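Local coordinates for beta-lactamase (Klebsiella pneumoniae, PDB 6KA5), which probably hydrolyses beta-lactam antibiotics to substituted beta-amino acids, as a class C serine beta-lactamase that confers antibiotic resistance, at residues F67-L72 against Y228-T233; F126-I131 against S157-G162; N320-T325 against Y350-R355. All coordinates share one frame; numbering follows the deposited sequence.

Contact 1: residues F67-L72 against Y228-T233. With 1S7 ((2R)-2-{(1S)-1-methoxy-2-oxo-1-[(thiophen-2-ylacetyl)amino]ethyl}-5-methylidene-5,6-dihydro-2H-1,3-thiazine-4-carboxylic acid), chain B.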
loop_
_atom_site.group_PDB
_atom_site.type_symbol
_atom_site.label_atom_id
_atom_site.label_comp_id
_atom_site.label_asym_id
_atom_site.label_seq_id
_atom_site.Cartn_x
_atom_site.Cartn_y
_atom_site.Cartn_z
ATOM N N PHE A 67 3.143 11.651 -6.750
ATOM C CA PHE A 67 1.730 11.337 -6.663
ATOM C C PHE A 67 1.401 10.866 -5.250
ATOM O O PHE A 67 2.210 10.176 -4.624
ATOM C CB PHE A 67 1.360 10.185 -7.634
ATOM C CG PHE A 67 1.466 10.523 -9.110
ATOM C CD1 PHE A 67 2.699 10.501 -9.780
ATOM C CD2 PHE A 67 0.308 10.829 -9.827
ATOM C CE1 PHE A 67 2.785 10.778 -11.154
ATOM C CE2 PHE A 67 0.376 11.109 -11.196
ATOM C CZ PHE A 67 1.623 11.088 -11.863
ATOM N N GLU A 68 0.191 11.172 -4.786
ATOM C CA GLU A 68 -0.357 10.494 -3.612
ATOM C C GLU A 68 -0.689 9.054 -3.944
ATOM O O GLU A 68 -1.278 8.764 -4.984
ATOM C CB GLU A 68 -1.613 11.181 -3.104
ATOM C CG GLU A 68 -1.359 12.615 -2.680
ATOM C CD GLU A 68 -2.600 13.412 -2.420
ATOM O OE1 GLU A 68 -3.739 12.870 -2.400
ATOM O OE2 GLU A 68 -2.427 14.629 -2.212
ATOM N N VAL A 69 -0.355 8.142 -3.034
ATOM C CA VAL A 69 -0.653 6.737 -3.285
ATOM C C VAL A 69 -1.661 6.149 -2.319
ATOM O O VAL A 69 -1.981 4.955 -2.440
ATOM C CB VAL A 69 0.619 5.870 -3.332
ATOM C CG1 VAL A 69 1.542 6.373 -4.434
ATOM C CG2 VAL A 69 1.330 5.800 -1.961
ATOM N N GLY A 70 -2.186 6.931 -1.377
ATOM C CA GLY A 70 -3.275 6.450 -0.547
ATOM C C GLY A 70 -2.933 5.157 0.159
ATOM O O GLY A 70 -1.864 5.015 0.785
ATOM N N SER A 71 -3.846 4.203 0.035
ATOM C CA SER A 71 -3.741 2.933 0.744
ATOM C C SER A 71 -2.506 2.113 0.378
ATOM O O SER A 71 -2.211 1.147 1.095
ATOM C CB SER A 71 -5.017 2.109 0.508
ATOM O OG SER A 71 -6.127 2.685 1.182
ATOM N N LEU A 72 -1.759 2.439 -0.690
ATOM C CA LEU A 72 -0.466 1.757 -0.834
ATOM C C LEU A 72 0.419 2.023 0.365
ATOM O O LEU A 72 1.338 1.243 0.652
ATOM C CB LEU A 72 0.315 2.192 -2.079
ATOM C CG LEU A 72 -0.290 1.965 -3.450
ATOM C CD1 LEU A 72 0.821 2.158 -4.488
ATOM C CD2 LEU A 72 -0.903 0.627 -3.512
ATOM N N TYR A 228 -2.344 6.273 4.824
ATOM C CA TYR A 228 -2.505 6.882 3.505
ATOM C C TYR A 228 -1.544 8.047 3.258
ATOM O O TYR A 228 -1.838 8.899 2.415
ATOM C CB TYR A 228 -3.991 7.380 3.323
ATOM C CG TYR A 228 -4.514 8.296 4.433
ATOM C CD1 TYR A 228 -4.249 9.657 4.424
ATOM C CD2 TYR A 228 -5.267 7.785 5.485
ATOM C CE1 TYR A 228 -4.728 10.496 5.452
ATOM C CE2 TYR A 228 -5.756 8.614 6.496
ATOM C CZ TYR A 228 -5.464 9.959 6.476
ATOM O OH TYR A 228 -5.941 10.769 7.489
ATOM N N GLY A 229 -0.412 8.121 3.960
ATOM C CA GLY A 229 0.396 9.337 3.900
ATOM C C GLY A 229 1.486 9.468 2.840
ATOM O O GLY A 229 2.064 10.557 2.715
ATOM N N ILE A 230 1.783 8.431 2.063
ATOM C CA ILE A 230 2.974 8.455 1.200
ATOM C C ILE A 230 2.716 9.227 -0.091
ATOM O O ILE A 230 1.681 9.043 -0.763
ATOM C CB ILE A 230 3.447 7.025 0.901
ATOM C CG1 ILE A 230 3.932 6.341 2.177
ATOM C CG2 ILE A 230 4.541 7.025 -0.170
ATOM C CD1 ILE A 230 5.300 6.838 2.646
ATOM N N LYS A 231 3.672 10.099 -0.452
ATOM C CA LYS A 231 3.750 10.738 -1.769
ATOM C C LYS A 231 5.061 10.297 -2.393
ATOM O O LYS A 231 6.087 10.306 -1.713
ATOM C CB LYS A 231 3.696 12.280 -1.659
ATOM C CG LYS A 231 2.380 12.844 -1.061
ATOM C CD LYS A 231 2.506 13.064 0.494
ATOM C CE LYS A 231 1.144 13.103 1.137
ATOM N NZ LYS A 231 1.325 13.238 2.577
ATOM N N THR A 232 5.040 9.871 -3.656
ATOM C CA THR A 232 6.250 9.259 -4.216
ATOM C C THR A 232 6.241 9.358 -5.738
ATOM O O THR A 232 5.221 9.659 -6.357
ATOM C CB THR A 232 6.352 7.787 -3.776
ATOM O OG1 THR A 232 7.554 7.183 -4.269
ATOM C CG2 THR A 232 5.129 7.014 -4.250
ATOM N N THR A 233 7.401 9.116 -6.333
ATOM C CA THR A 233 7.466 8.981 -7.787
ATOM C C THR A 233 7.253 7.532 -8.205
ATOM O O THR A 233 7.446 6.581 -7.435
ATOM C CB THR A 233 8.816 9.435 -8.330
ATOM O OG1 THR A 233 9.809 8.550 -7.809
ATOM C CG2 THR A 233 9.158 10.835 -7.874
HETATM C C 1S7 B . -9.574 3.934 2.867
HETATM N N 1S7 B . -8.423 5.296 0.826
HETATM O O 1S7 B . -8.485 3.381 2.133
HETATM S S 1S7 B . -8.486 7.725 3.842
HETATM C C1 1S7 B . -8.318 3.825 0.841
HETATM O O1 1S7 B . -6.315 5.651 1.673
HETATM S S1 1S7 B . -9.842 1.685 0.090
HETATM C C2 1S7 B . -7.322 6.140 1.308
HETATM N N2 1S7 B . -10.532 4.213 -0.151
HETATM C C3 1S7 B . -7.477 7.667 1.282
HETATM C C4 1S7 B . -8.571 8.066 2.334
HETATM O O4 1S7 B . -6.620 3.717 -0.766
HETATM C C5 1S7 B . -9.834 8.773 2.107
HETATM O O5 1S7 B . -13.073 5.666 0.110
HETATM C C6 1S7 B . -10.590 8.919 3.519
HETATM O O6 1S7 B . -14.015 4.575 -1.585
HETATM C C7 1S7 B . -9.774 8.295 4.534
HETATM C C8 1S7 B . -9.400 3.294 -0.209
HETATM C C9 1S7 B . -10.856 1.217 -1.168
HETATM C C10 1S7 B . -12.143 2.084 -1.289
HETATM C C11 1S7 B . -13.210 1.696 -1.999
HETATM C C13 1S7 B . -11.933 3.717 -0.690
HETATM C C14 1S7 B . -6.975 3.343 0.323
HETATM C C15 1S7 B . -13.075 4.709 -0.717
HETATM O O HOH W 1 -1.136 9.411 -0.122
#
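F67-L72 and Y228-T233 run antiparallel, their touching parts 158° apart. F67 and T232 form a hydrogen-bonded pair: F67 N reaches T232 O at 2.9 Å, and T232 N returns to F67 O at 3.0 Å. E68 and K231 follow as a non-hydrogen-bonded pair. V69 N bonds to I230 O at 3.2 Å. Past V69 the strand pairing ends but the chains stay close, with G70 O 3.4 Å from Y228 CA. A water bridges them, accepting from G70 N and donating to Y228 O and I230 O.

The V69 branches divide the apolar contact. CG1 meets T232 CG2 at 3.6 Å, the side chains crossing at about a right angle. CG2 lies 3.8 Å from I230 CB, the side chains alongside. E68 and K231 touch loosely, CG to CG at 4.1 Å. Their ends part: the carboxylate goes to Y205 and V218 N, while K231, bent at chi2 (94°), turns NZ to G229 O and L195 O.

G70, at positive phi (55°), precedes S71, whose OG is covalently bound to 1S7 C14. S71 N gives a weak bond to 1S7 O4. The ribbon thus leads into the nucleophile of the serine beta-lactamase SxxK motif.

Contact 2: residues F126-I131 against S157-G162; sequences FMPEDI and SNIGTG. With 1S7 ((2R)-2-{(1S)-1-methoxy-2-oxo-1-[(thiophen-2-ylacetyl)amino]ethyl}-5-methylidene-5,6-dihydro-2H-1,3-thiazine-4-carboxylic acid), chain B.
M127, P128 and the backbone of F126 pack on I159, a mainly apolar contact of a loop on the first turn of a helix. The loop lies between helices 113-117 and 134-143. The other partner is the start of helix 158-171, beside the active site. I159 has the largest share of the buried area. With CG1 anti to the carbonyl carbon (chi1 -51°) and an extended end, it sends CD1 to within 3.5 Å of F126 O. The same methyl lies 3.9 Å from P128 CD, and CG1 packs 3.8 Å from M127 CA. M127 bends at chi2 and chi3, which carries SD back toward I159 CG1; the two side chains cross at about a right angle.

The polar link is a water. It accepts from M127 N and from N158 ND2, each at 2.9 Å, and so bridges loop and helix. N158 follows Y156, consistent with the Y-x-N motif of class C enzymes. Its OD1 bonds to K74 NZ of the SxxK motif, while its amide nitrogen faces the loop and the ligand. This division of the amide fixes its rotation.

F126 and N158 lie side by side, ring and amide planes 80° apart, and both border 1S7. F126 CE1 and N158 ND2 each come within 3.6 Å of the ligand's methoxy carbon C. The ring edge also meets carboxylate oxygen O5 in plane. S157 caps the helix: its OG accepts a straight bond from G160 N (177°) and a weak one from I159 N. S157 O takes both the backbone N and the hydroxyl of T161.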
loop_
_atom_site.group_PDB
_atom_site.type_symbol
_atom_site.label_atom_id
_atom_site.label_comp_id
_atom_site.label_asym_id
_atom_site.label_seq_id
_atom_site.Cartn_x
_atom_site.Cartn_y
_atom_site.Cartn_z
ATOM N N PHE A 126 -12.926 3.282 8.471
ATOM C CA PHE A 126 -12.523 4.674 8.623
ATOM C C PHE A 126 -12.428 5.091 10.082
ATOM O O PHE A 126 -13.251 4.693 10.912
ATOM C CB PHE A 126 -13.508 5.605 7.912
ATOM C CG PHE A 126 -13.524 5.447 6.415
ATOM C CD1 PHE A 126 -12.398 5.740 5.665
ATOM C CD2 PHE A 126 -14.655 5.002 5.762
ATOM C CE1 PHE A 126 -12.402 5.598 4.285
ATOM C CE2 PHE A 126 -14.674 4.860 4.382
ATOM C CZ PHE A 126 -13.540 5.151 3.641
ATOM N N MET A 127 -11.408 5.887 10.379
ATOM C CA MET A 127 -11.317 6.544 11.676
ATOM C C MET A 127 -12.569 7.393 11.889
ATOM O O MET A 127 -12.979 8.110 10.963
ATOM C CB MET A 127 -10.048 7.412 11.704
ATOM C CG MET A 127 -9.762 8.052 13.066
ATOM S SD MET A 127 -9.208 6.826 14.250
ATOM C CE MET A 127 -7.515 6.555 13.718
ATOM N N PRO A 128 -13.223 7.312 13.052
ATOM C CA PRO A 128 -14.310 8.262 13.348
ATOM C C PRO A 128 -13.845 9.695 13.113
ATOM O O PRO A 128 -12.761 10.099 13.549
ATOM C CB PRO A 128 -14.622 8.000 14.826
ATOM C CG PRO A 128 -14.250 6.553 15.031
ATOM C CD PRO A 128 -13.046 6.318 14.125
ATOM N N GLU A 129 -14.682 10.467 12.420
ATOM C CA GLU A 129 -14.268 11.795 11.976
ATOM C C GLU A 129 -13.977 12.734 13.142
ATOM O O GLU A 129 -13.132 13.627 13.020
ATOM C CB GLU A 129 -15.335 12.391 11.062
ATOM C CG GLU A 129 -15.339 11.782 9.665
ATOM C CD GLU A 129 -16.263 12.515 8.708
ATOM O OE1 GLU A 129 -16.362 12.090 7.537
ATOM O OE2 GLU A 129 -16.885 13.517 9.127
ATOM N N ASP A 130 -14.643 12.541 14.281
ATOM C CA ASP A 130 -14.458 13.432 15.422
ATOM C C ASP A 130 -13.153 13.205 16.175
ATOM O O ASP A 130 -12.827 14.011 17.055
ATOM C CB ASP A 130 -15.621 13.271 16.404
ATOM C CG ASP A 130 -15.719 11.856 16.934
ATOM O OD1 ASP A 130 -16.238 10.980 16.205
ATOM O OD2 ASP A 130 -15.236 11.607 18.062
ATOM N N ILE A 131 -12.409 12.138 15.885
ATOM C CA ILE A 131 -11.200 11.830 16.644
ATOM C C ILE A 131 -10.052 12.658 16.077
ATOM O O ILE A 131 -9.623 12.446 14.941
ATOM C CB ILE A 131 -10.877 10.332 16.610
ATOM C CG1 ILE A 131 -11.951 9.556 17.372
ATOM C CG2 ILE A 131 -9.498 10.073 17.192
ATOM C CD1 ILE A 131 -11.721 8.061 17.368
ATOM N N SER A 157 -9.175 -2.128 7.273
ATOM C CA SER A 157 -9.256 -1.076 8.292
ATOM C C SER A 157 -8.080 -0.110 8.250
ATOM O O SER A 157 -6.925 -0.523 8.418
ATOM C CB SER A 157 -9.345 -1.708 9.691
ATOM O OG SER A 157 -9.450 -0.679 10.673
ATOM N N ASN A 158 -8.379 1.197 8.143
ATOM C CA ASN A 158 -7.330 2.201 8.354
ATOM C C ASN A 158 -6.915 2.279 9.809
ATOM O O ASN A 158 -5.777 2.655 10.102
ATOM C CB ASN A 158 -7.786 3.607 7.954
ATOM C CG ASN A 158 -7.883 3.794 6.491
ATOM O OD1 ASN A 158 -7.439 2.962 5.699
ATOM N ND2 ASN A 158 -8.480 4.915 6.108
ATOM N N ILE A 159 -7.839 1.995 10.734
ATOM C CA ILE A 159 -7.524 2.127 12.153
ATOM C C ILE A 159 -6.573 1.016 12.574
ATOM O O ILE A 159 -5.580 1.257 13.267
ATOM C CB ILE A 159 -8.804 2.095 13.010
ATOM C CG1 ILE A 159 -9.844 3.091 12.507
ATOM C CG2 ILE A 159 -8.451 2.392 14.485
ATOM C CD1 ILE A 159 -11.208 2.953 13.203
ATOM N N GLY A 160 -6.853 -0.214 12.146
ATOM C CA GLY A 160 -5.925 -1.300 12.414
ATOM C C GLY A 160 -4.539 -1.046 11.845
ATOM O O GLY A 160 -3.526 -1.315 12.503
ATOM N N THR A 161 -4.478 -0.558 10.598
ATOM C CA THR A 161 -3.194 -0.226 9.985
ATOM C C THR A 161 -2.469 0.824 10.802
ATOM O O THR A 161 -1.248 0.733 11.012
ATOM C CB THR A 161 -3.420 0.272 8.560
ATOM O OG1 THR A 161 -4.187 -0.711 7.853
ATOM C CG2 THR A 161 -2.068 0.468 7.864
ATOM N N GLY A 162 -3.211 1.825 11.282
ATOM C CA GLY A 162 -2.606 2.854 12.106
ATOM C C GLY A 162 -1.963 2.285 13.350
ATOM O O GLY A 162 -0.827 2.632 13.687
HETATM C C 1S7 B . -9.574 3.934 2.867
HETATM N N 1S7 B . -8.423 5.296 0.826
HETATM O O 1S7 B . -8.485 3.381 2.133
HETATM S S 1S7 B . -8.486 7.725 3.842
HETATM C C1 1S7 B . -8.318 3.825 0.841
HETATM O O1 1S7 B . -6.315 5.651 1.673
HETATM S S1 1S7 B . -9.842 1.685 0.090
HETATM C C2 1S7 B . -7.322 6.140 1.308
HETATM N N2 1S7 B . -10.532 4.213 -0.151
HETATM C C3 1S7 B . -7.477 7.667 1.282
HETATM C C4 1S7 B . -8.571 8.066 2.334
HETATM O O4 1S7 B . -6.620 3.717 -0.766
HETATM C C5 1S7 B . -9.834 8.773 2.107
HETATM O O5 1S7 B . -13.073 5.666 0.110
HETATM C C6 1S7 B . -10.590 8.919 3.519
HETATM O O6 1S7 B . -14.015 4.575 -1.585
HETATM C C7 1S7 B . -9.774 8.295 4.534
HETATM C C8 1S7 B . -9.400 3.294 -0.209
HETATM C C9 1S7 B . -10.856 1.217 -1.168
HETATM C C10 1S7 B . -12.143 2.084 -1.289
HETATM C C11 1S7 B . -13.210 1.696 -1.999
HETATM C C13 1S7 B . -11.933 3.717 -0.690
HETATM C C14 1S7 B . -6.975 3.343 0.323
HETATM C C15 1S7 B . -13.075 4.709 -0.717
HETATM O O HOH W 2 -9.585 6.657 8.204
#

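Contact 3: residues N320-T325 against Y350-R355. With 1S7 ((2R)-2-{(1S)-1-methoxy-2-oxo-1-[(thiophen-2-ylacetyl)amino]ethyl}-5-methylidene-5,6-dihydro-2H-1,3-thiazine-4-carboxylic acid), chain B.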
loop_
_atom_site.group_PDB
_atom_site.type_symbol
_atom_site.label_atom_id
_atom_site.label_comp_id
_atom_site.label_asym_id
_atom_site.label_seq_id
_atom_site.Cartn_x
_atom_site.Cartn_y
_atom_site.Cartn_z
ATOM N N ASN A 320 -0.218 -7.888 -4.839
ATOM C CA ASN A 320 -0.690 -6.569 -5.275
ATOM C C ASN A 320 -1.275 -5.741 -4.139
ATOM O O ASN A 320 -1.537 -6.226 -3.035
ATOM C CB ASN A 320 -1.698 -6.660 -6.449
ATOM C CG ASN A 320 -3.087 -7.288 -6.123
ATOM O OD1 ASN A 320 -3.919 -7.315 -7.039
ATOM N ND2 ASN A 320 -3.327 -7.813 -4.916
ATOM N N LYS A 321 -1.454 -4.445 -4.448
ATOM C CA LYS A 321 -2.103 -3.513 -3.538
ATOM C C LYS A 321 -2.664 -2.349 -4.339
ATOM O O LYS A 321 -2.017 -1.845 -5.262
ATOM C CB LYS A 321 -1.114 -3.015 -2.465
ATOM C CG LYS A 321 -1.726 -2.168 -1.315
ATOM C CD LYS A 321 -2.518 -3.048 -0.365
ATOM C CE LYS A 321 -3.415 -2.206 0.572
ATOM N NZ LYS A 321 -4.635 -1.693 -0.142
ATOM N N THR A 322 -3.889 -1.943 -3.994
ATOM C CA THR A 322 -4.495 -0.748 -4.559
ATOM C C THR A 322 -4.381 0.413 -3.585
ATOM O O THR A 322 -4.250 0.223 -2.373
ATOM C CB THR A 322 -5.974 -0.998 -4.856
ATOM O OG1 THR A 322 -6.587 -1.480 -3.665
ATOM C CG2 THR A 322 -6.150 -2.021 -5.941
ATOM N N GLY A 323 -4.448 1.633 -4.120
ATOM C CA GLY A 323 -4.572 2.792 -3.248
ATOM C C GLY A 323 -5.229 3.950 -3.954
ATOM O O GLY A 323 -5.171 4.062 -5.179
ATOM N N SER A 324 -5.877 4.811 -3.180
ATOM C CA SER A 324 -6.509 5.984 -3.770
ATOM C C SER A 324 -6.596 7.058 -2.709
ATOM O O SER A 324 -6.505 6.772 -1.521
ATOM C CB SER A 324 -7.908 5.657 -4.319
ATOM O OG SER A 324 -8.799 5.232 -3.292
ATOM N N THR A 325 -6.770 8.296 -3.156
ATOM C CA THR A 325 -7.218 9.380 -2.285
ATOM C C THR A 325 -8.347 10.086 -3.016
ATOM O O THR A 325 -8.760 9.652 -4.099
ATOM C CB THR A 325 -6.110 10.372 -1.963
ATOM O OG1 THR A 325 -5.702 11.004 -3.185
ATOM C CG2 THR A 325 -4.910 9.699 -1.323
ATOM N N TYR A 350 -9.851 6.706 -10.394
ATOM C CA TYR A 350 -10.721 5.983 -11.314
ATOM C C TYR A 350 -10.825 4.538 -10.836
ATOM O O TYR A 350 -10.052 4.097 -9.982
ATOM C CB TYR A 350 -10.189 6.059 -12.756
ATOM C CG TYR A 350 -8.851 5.383 -12.955
ATOM C CD1 TYR A 350 -7.676 5.943 -12.453
ATOM C CD2 TYR A 350 -8.765 4.179 -13.631
ATOM C CE1 TYR A 350 -6.451 5.320 -12.620
ATOM C CE2 TYR A 350 -7.542 3.547 -13.805
ATOM C CZ TYR A 350 -6.390 4.134 -13.296
ATOM O OH TYR A 350 -5.198 3.481 -13.445
ATOM N N SER A 351 -11.785 3.800 -11.390
ATOM C CA SER A 351 -12.209 2.557 -10.751
ATOM C C SER A 351 -11.118 1.477 -10.717
ATOM O O SER A 351 -10.290 1.347 -11.634
ATOM C CB SER A 351 -13.474 2.022 -11.420
ATOM O OG SER A 351 -13.228 1.586 -12.732
ATOM N N ILE A 352 -11.116 0.733 -9.599
ATOM C CA ILE A 352 -10.117 -0.307 -9.364
ATOM C C ILE A 352 -10.169 -1.352 -10.469
ATOM O O ILE A 352 -9.128 -1.824 -10.932
ATOM C CB ILE A 352 -10.318 -0.932 -7.967
ATOM C CG1 ILE A 352 -9.756 0.003 -6.893
ATOM C CG2 ILE A 352 -9.659 -2.318 -7.880
ATOM C CD1 ILE A 352 -10.064 -0.428 -5.473
ATOM N N ASP A 353 -11.373 -1.711 -10.936
ATOM C CA ASP A 353 -11.456 -2.743 -11.968
ATOM C C ASP A 353 -10.679 -2.330 -13.213
ATOM O O ASP A 353 -10.041 -3.171 -13.866
ATOM C CB ASP A 353 -12.913 -3.036 -12.332
ATOM C CG ASP A 353 -13.527 -1.933 -13.136
ATOM O OD1 ASP A 353 -13.551 -0.793 -12.639
ATOM O OD2 ASP A 353 -13.939 -2.187 -14.292
ATOM N N GLN A 354 -10.680 -1.028 -13.542
ATOM C CA GLN A 354 -9.909 -0.598 -14.701
ATOM C C GLN A 354 -8.417 -0.648 -14.427
ATOM O O GLN A 354 -7.649 -1.029 -15.311
ATOM C CB GLN A 354 -10.303 0.809 -15.116
ATOM C CG GLN A 354 -11.733 0.901 -15.584
ATOM C CD GLN A 354 -12.047 2.322 -16.012
ATOM O OE1 GLN A 354 -11.759 2.709 -17.147
ATOM N NE2 GLN A 354 -12.585 3.119 -15.090
ATOM N N ARG A 355 -7.982 -0.236 -13.227
ATOM C CA ARG A 355 -6.555 -0.308 -12.910
ATOM C C ARG A 355 -6.059 -1.730 -13.066
ATOM O O ARG A 355 -5.020 -1.979 -13.686
ATOM C CB ARG A 355 -6.271 0.161 -11.468
ATOM C CG ARG A 355 -6.796 1.535 -11.149
ATOM C CD ARG A 355 -6.434 1.893 -9.715
ATOM N NE ARG A 355 -7.455 2.793 -9.183
ATOM C CZ ARG A 355 -7.627 3.071 -7.895
ATOM N NH1 ARG A 355 -6.846 2.510 -6.981
ATOM N NH2 ARG A 355 -8.610 3.894 -7.520
HETATM C C 1S7 B . -9.574 3.934 2.867
HETATM N N 1S7 B . -8.423 5.296 0.826
HETATM O O 1S7 B . -8.485 3.381 2.133
HETATM S S 1S7 B . -8.486 7.725 3.842
HETATM C C1 1S7 B . -8.318 3.825 0.841
HETATM O O1 1S7 B . -6.315 5.651 1.673
HETATM S S1 1S7 B . -9.842 1.685 0.090
HETATM C C2 1S7 B . -7.322 6.140 1.308
HETATM N N2 1S7 B . -10.532 4.213 -0.151
HETATM C C3 1S7 B . -7.477 7.667 1.282
HETATM C C4 1S7 B . -8.571 8.066 2.334
HETATM O O4 1S7 B . -6.620 3.717 -0.766
HETATM C C5 1S7 B . -9.834 8.773 2.107
HETATM O O5 1S7 B . -13.073 5.666 0.110
HETATM C C6 1S7 B . -10.590 8.919 3.519
HETATM O O6 1S7 B . -14.015 4.575 -1.585
HETATM C C7 1S7 B . -9.774 8.295 4.534
HETATM C C8 1S7 B . -9.400 3.294 -0.209
HETATM C C9 1S7 B . -10.856 1.217 -1.168
HETATM C C10 1S7 B . -12.143 2.084 -1.289
HETATM C C11 1S7 B . -13.210 1.696 -1.999
HETATM C C13 1S7 B . -11.933 3.717 -0.690
HETATM C C14 1S7 B . -6.975 3.343 0.323
HETATM C C15 1S7 B . -13.075 4.709 -0.717
HETATM O O HOH W 3 -10.267 3.260 -4.824
#
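R355 reaches from its helix to strand 317-324, where its guanidinium sits beside G323 and S324. NH1 comes to 2.9 Å from G323 O, and NH2 packs 3.7 Å from S324 CB. Next to it, T322 and I352 cross at about a right angle, with CG2 of T322 4.0 Å from CG2 of I352. A water also bridges the segments: it sits 2.9 Å from S324 OG and accepts a weak bond from R355 NH2.

The strand side is the K-T-G motif of the serine beta-lactamases, here K321, T322 and G323. It borders the acylated site. S324 N donates to 1S7 O4 at 2.8 Å. Together with the nucleophile's own amide, S324 N is consistent with the oxyanion hole of the family. K321 NZ bonds to T322 O, in the carbonyl plane, and to Y156 OH.

Further out, R355 is held by its own segment. NE and NH2 grip Y350 O side-on, at 3.0 and 2.9 Å, which fixes the rotation of the guanidinium. I352 CG1 rests over the centre of one guanidinium face. The R355 chain is extended from CG to NE (chi2 -179°), which carries the guanidinium to G323 and S324. A330 O receives a further, weak bond from NH1. At the helix start, S351 takes the N-cap position, and Q354 NE2 donates to its OG.

Overall arrangement
From the N terminus, F67-L72 comes first and pairs with Y228-T233, so contact 1 closes a long excursion of 155 residues, with more helix than strand. Contact 2 lies within that excursion and closes a much shorter loop, from F126-I131 to S157-G162. Contact 3 follows in series after contact 1 and joins strand 317-324 of the large antiparallel sheet to helix 352-365. It closes a short loop of 24 residues, holding strands 329-335 and 340-346. Contacts 1 and 3 touch directly: E68 OE1 lies 2.8 Å from T325 OG1, a probable hydrogen bond, and L72 packs on K321. All three meet 1S7, so the helical region, the small sheet and the large sheet converge on one acylated site.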